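Local coordinates for DNA sulfur modification protein DndE (PDB 4LRV) that takes part in DNA phosphorothioation, the sulfur modification of the DNA backbone, and probably does so by binding DNA, at the interface of chains A and B. Numbering follows the deposited sequence. Chains: chain A/B, DNA sulfur modification protein DndE.

The interface of chains A and B. Residues chain A 11, 14-15, 18, 57-59; chain B 20, 23-24, 109.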
ATOM      1  N   ARG A  11     -13.800   0.072  25.032  1.00 17.32           N
ATOM      2  CA  ARG A  11     -12.444  -0.074  25.511  1.00 18.49           C
ATOM      3  C   ARG A  11     -11.996  -1.514  25.278  1.00 18.89           C
ATOM      4  O   ARG A  11     -10.924  -1.755  24.699  1.00 19.25           O
ATOM      5  CB  ARG A  11     -12.363   0.308  26.993  1.00 19.00           C
ATOM      6  CG  ARG A  11     -11.011   0.066  27.641  1.00 19.79           C
ATOM      7  CD  ARG A  11      -9.973   1.070  27.184  1.00 20.72           C
ATOM      8  NE  ARG A  11      -8.708   0.844  27.869  1.00 20.77           N
ATOM      9  CZ  ARG A  11      -7.588   0.420  27.290  1.00 21.65           C
ATOM     10  NH1 ARG A  11      -7.547   0.188  25.976  1.00 20.87           N
ATOM     11  NH2 ARG A  11      -6.493   0.239  28.033  1.00 21.79           N
ATOM     12  N   GLU A  14     -11.100  -1.906  21.588  1.00 16.12           N
ATOM     13  CA  GLU A  14      -9.909  -1.160  21.186  1.00 16.05           C
ATOM     14  C   GLU A  14      -8.654  -1.918  21.587  1.00 16.49           C
ATOM     15  O   GLU A  14      -7.725  -2.067  20.791  1.00 15.83           O
ATOM     16  CB  GLU A  14      -9.884   0.245  21.793  1.00 15.86           C
ATOM     17  CG  GLU A  14     -10.359   1.342  20.843  1.00 17.66           C
ATOM     18  CD  GLU A  14     -10.051   2.762  21.348  1.00 19.82           C
ATOM     19  OE1 GLU A  14      -9.595   2.908  22.510  1.00 19.34           O
ATOM     20  OE2 GLU A  14     -10.255   3.730  20.565  1.00 20.47           O
ATOM     21  N   ASP A  15      -8.656  -2.408  22.825  1.00 17.39           N
ATOM     22  CA  ASP A  15      -7.537  -3.150  23.372  1.00 18.38           C
ATOM     23  C   ASP A  15      -7.203  -4.411  22.572  1.00 17.40           C
ATOM     24  O   ASP A  15      -6.034  -4.724  22.365  1.00 16.82           O
ATOM     25  CB  ASP A  15      -7.809  -3.485  24.841  1.00 19.66           C
ATOM     26  CG  ASP A  15      -6.614  -4.089  25.519  1.00 23.06           C
ATOM     27  OD1 ASP A  15      -5.462  -3.806  25.096  1.00 24.54           O
ATOM     28  OD2 ASP A  15      -6.830  -4.856  26.479  1.00 27.69           O
ATOM     29  N   LYS A  18      -5.585  -3.376  19.282  1.00 15.71           N
ATOM     30  CA  LYS A  18      -4.192  -3.022  19.534  1.00 16.16           C
ATOM     31  C   LYS A  18      -3.268  -4.245  19.529  1.00 16.81           C
ATOM     32  O   LYS A  18      -2.138  -4.169  19.046  1.00 16.80           O
ATOM     33  CB  LYS A  18      -4.068  -2.286  20.877  1.00 16.11           C
ATOM     34  CG  LYS A  18      -2.619  -2.074  21.337  1.00 17.68           C
ATOM     35  CD  LYS A  18      -2.494  -1.813  22.826  1.00 20.37           C
ATOM     36  CE  LYS A  18      -1.049  -2.005  23.278  1.00 22.56           C
ATOM     37  NZ  LYS A  18      -0.875  -1.793  24.751  1.00 23.70           N
ATOM     38  N   GLY A  57     -14.331   3.571  24.348  1.00 18.27           N
ATOM     39  CA  GLY A  57     -13.038   3.631  23.687  1.00 18.22           C
ATOM     40  C   GLY A  57     -12.423   5.006  23.827  1.00 18.13           C
ATOM     41  O   GLY A  57     -13.110   5.998  24.060  1.00 18.02           O
ATOM     42  N   THR A  58     -11.110   5.043  23.686  1.00 18.05           N
ATOM     43  CA  THR A  58     -10.329   6.254  23.805  1.00 17.79           C
ATOM     44  C   THR A  58     -10.650   7.282  22.718  1.00 17.81           C
ATOM     45  O   THR A  58     -10.697   8.479  22.989  1.00 18.10           O
ATOM     46  CB  THR A  58      -8.841   5.890  23.734  1.00 17.60           C
ATOM     47  OG1 THR A  58      -8.574   4.858  24.687  1.00 17.32           O
ATOM     48  CG2 THR A  58      -7.961   7.089  24.022  1.00 17.64           C
ATOM     49  N   LEU A  59     -10.874   6.810  21.494  1.00 17.44           N
ATOM     50  CA  LEU A  59     -10.912   7.689  20.325  1.00 17.19           C
ATOM     51  C   LEU A  59     -12.263   7.749  19.639  1.00 16.84           C
ATOM     52  O   LEU A  59     -12.849   6.712  19.349  1.00 17.23           O
ATOM     53  CB  LEU A  59      -9.859   7.233  19.305  1.00 17.04           C
ATOM     54  CG  LEU A  59      -8.481   7.894  19.347  1.00 17.73           C
ATOM     55  CD1 LEU A  59      -8.070   8.271  20.772  1.00 17.47           C
ATOM     56  CD2 LEU A  59      -7.426   6.995  18.687  1.00 17.70           C
TER
ATOM     57  N   LEU B  20      -1.639   7.672  23.583  1.00 17.54           N
ATOM     58  CA  LEU B  20      -2.646   7.185  22.648  1.00 17.05           C
ATOM     59  C   LEU B  20      -2.236   5.840  22.048  1.00 16.03           C
ATOM     60  O   LEU B  20      -3.070   4.963  21.842  1.00 15.45           O
ATOM     61  CB  LEU B  20      -2.868   8.213  21.534  1.00 17.69           C
ATOM     62  CG  LEU B  20      -4.330   8.431  21.182  1.00 18.74           C
ATOM     63  CD1 LEU B  20      -5.063   8.914  22.424  1.00 19.17           C
ATOM     64  CD2 LEU B  20      -4.466   9.439  20.058  1.00 19.51           C
ATOM     65  N   TYR B  23      -3.042   2.878  24.487  1.00 17.30           N
ATOM     66  CA  TYR B  23      -4.447   2.460  24.513  1.00 17.34           C
ATOM     67  C   TYR B  23      -4.901   1.813  23.201  1.00 17.05           C
ATOM     68  O   TYR B  23      -5.528   0.759  23.197  1.00 17.44           O
ATOM     69  CB  TYR B  23      -5.362   3.648  24.830  1.00 17.54           C
ATOM     70  CG  TYR B  23      -5.269   4.149  26.254  1.00 19.29           C
ATOM     71  CD1 TYR B  23      -5.624   3.332  27.322  1.00 20.16           C
ATOM     72  CD2 TYR B  23      -4.854   5.451  26.536  1.00 20.87           C
ATOM     73  CE1 TYR B  23      -5.547   3.783  28.631  1.00 21.83           C
ATOM     74  CE2 TYR B  23      -4.775   5.910  27.852  1.00 22.37           C
ATOM     75  CZ  TYR B  23      -5.124   5.067  28.889  1.00 22.90           C
ATOM     76  OH  TYR B  23      -5.057   5.503  30.194  1.00 24.88           O
ATOM     77  N   THR B  24      -4.615   2.466  22.087  1.00 16.20           N
ATOM     78  CA  THR B  24      -4.912   1.890  20.795  1.00 15.92           C
ATOM     79  C   THR B  24      -3.556   1.453  20.317  1.00 16.73           C
ATOM     80  O   THR B  24      -2.595   1.536  21.074  1.00 17.71           O
ATOM     81  CB  THR B  24      -5.527   2.924  19.835  1.00 15.51           C
ATOM     82  OG1 THR B  24      -4.587   3.973  19.577  1.00 14.38           O
ATOM     83  CG2 THR B  24      -6.795   3.516  20.429  1.00 14.28           C
ATOM     84  N   LYS B 109     -15.974   9.436  26.734  1.00 37.47           N
ATOM     85  CA  LYS B 109     -16.372   8.179  27.381  1.00 37.11           C
ATOM     86  C   LYS B 109     -17.829   8.223  27.827  1.00 37.40           C
ATOM     87  O   LYS B 109     -18.358   7.238  28.341  1.00 37.81           O
ATOM     88  CB  LYS B 109     -15.447   7.849  28.563  1.00 36.76           C
ATOM     89  CG  LYS B 109     -13.963   7.946  28.230  1.00 36.69           C
ATOM     90  CD  LYS B 109     -13.087   7.892  29.481  1.00 36.74           C
ATOM     91  CE  LYS B 109     -11.611   8.007  29.123  1.00 35.68           C
ATOM     92  NZ  LYS B 109     -11.305   7.332  27.816  1.00 35.78           N
TER
HETATM   93  O   HOH W   1      -8.660   6.485  27.222  1.00 15.33           O
HETATM   94  O   HOH W   2      -5.042  -1.312  25.189  1.00 27.91           O
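B:Tyr23, the last residue of helix 11-23 of chain B, and B:Thr24 just beyond it press against helix 11-23 and the loop residues A:Thr58 and A:Leu59 of chain A. In this patch the chains share no direct polar bond; they meet by packing, and water carries the polar links.

B:Tyr23 can be followed outward. Its CB lies 3.4 Å from A:Thr58 OG1, and CG still faces that hydroxyl. With CG anti to the carbonyl carbon (chi1 -70°), the ring stands beside A:Arg11, where CD1 meets NH2 at 3.3 Å and CE1 meets the same nitrogen from slightly further off. The ring and guanidinium planes are 87° apart: the tyrosine turns its edge, at CD1, to a guanidinium face, near the rim, which is not a parallel stack. Water 1 sits 3.9 Å above the ring centre and joins A:Thr58 OG1 to B:Lys109 NZ. Water 2, in the guanidinium plane, links A:Arg11 NH1 and A:Asp15 OD1 to the backbone oxygen of B:Tyr23.

A:Glu14 ties helix 11-23 of chain A to the loop at A:Thr58 and A:Leu59. Its OE1 accepts from A:Thr58 N (2.9 Å), which comes from 45° out of the carboxylate plane, and from A:Thr58 OG1 on the syn lone pair; OE2 takes A:Leu59 N on its syn side. The carboxylate thus spans two consecutive backbone amides, while B:Thr24 CG2 rests 3.5 Å from its CD. An alanine here would probably leave both amides without their acceptor, free the A:Thr58 hydroxyl to turn, and open a gap beside the B:Thr24 methyl.

A:Leu59 and B:Leu20 meet tip to tip, CD1 to CD1 at 3.5 Å. B:Thr24 is steadied within its own chain, its OG1 hydrogen-bonding to B:Leu20 O at 2.9 Å from above the carbonyl plane.

The chains are copies of one protein, yet their interface is not an exact two-fold, and different surfaces meet here. The eight-copy deposited assembly contains this pairing, but the structure alone does not establish it as physiological. Beside the leucine pair, A:Thr58 CG2 touches B:Leu20 CD1 at 3.8 Å.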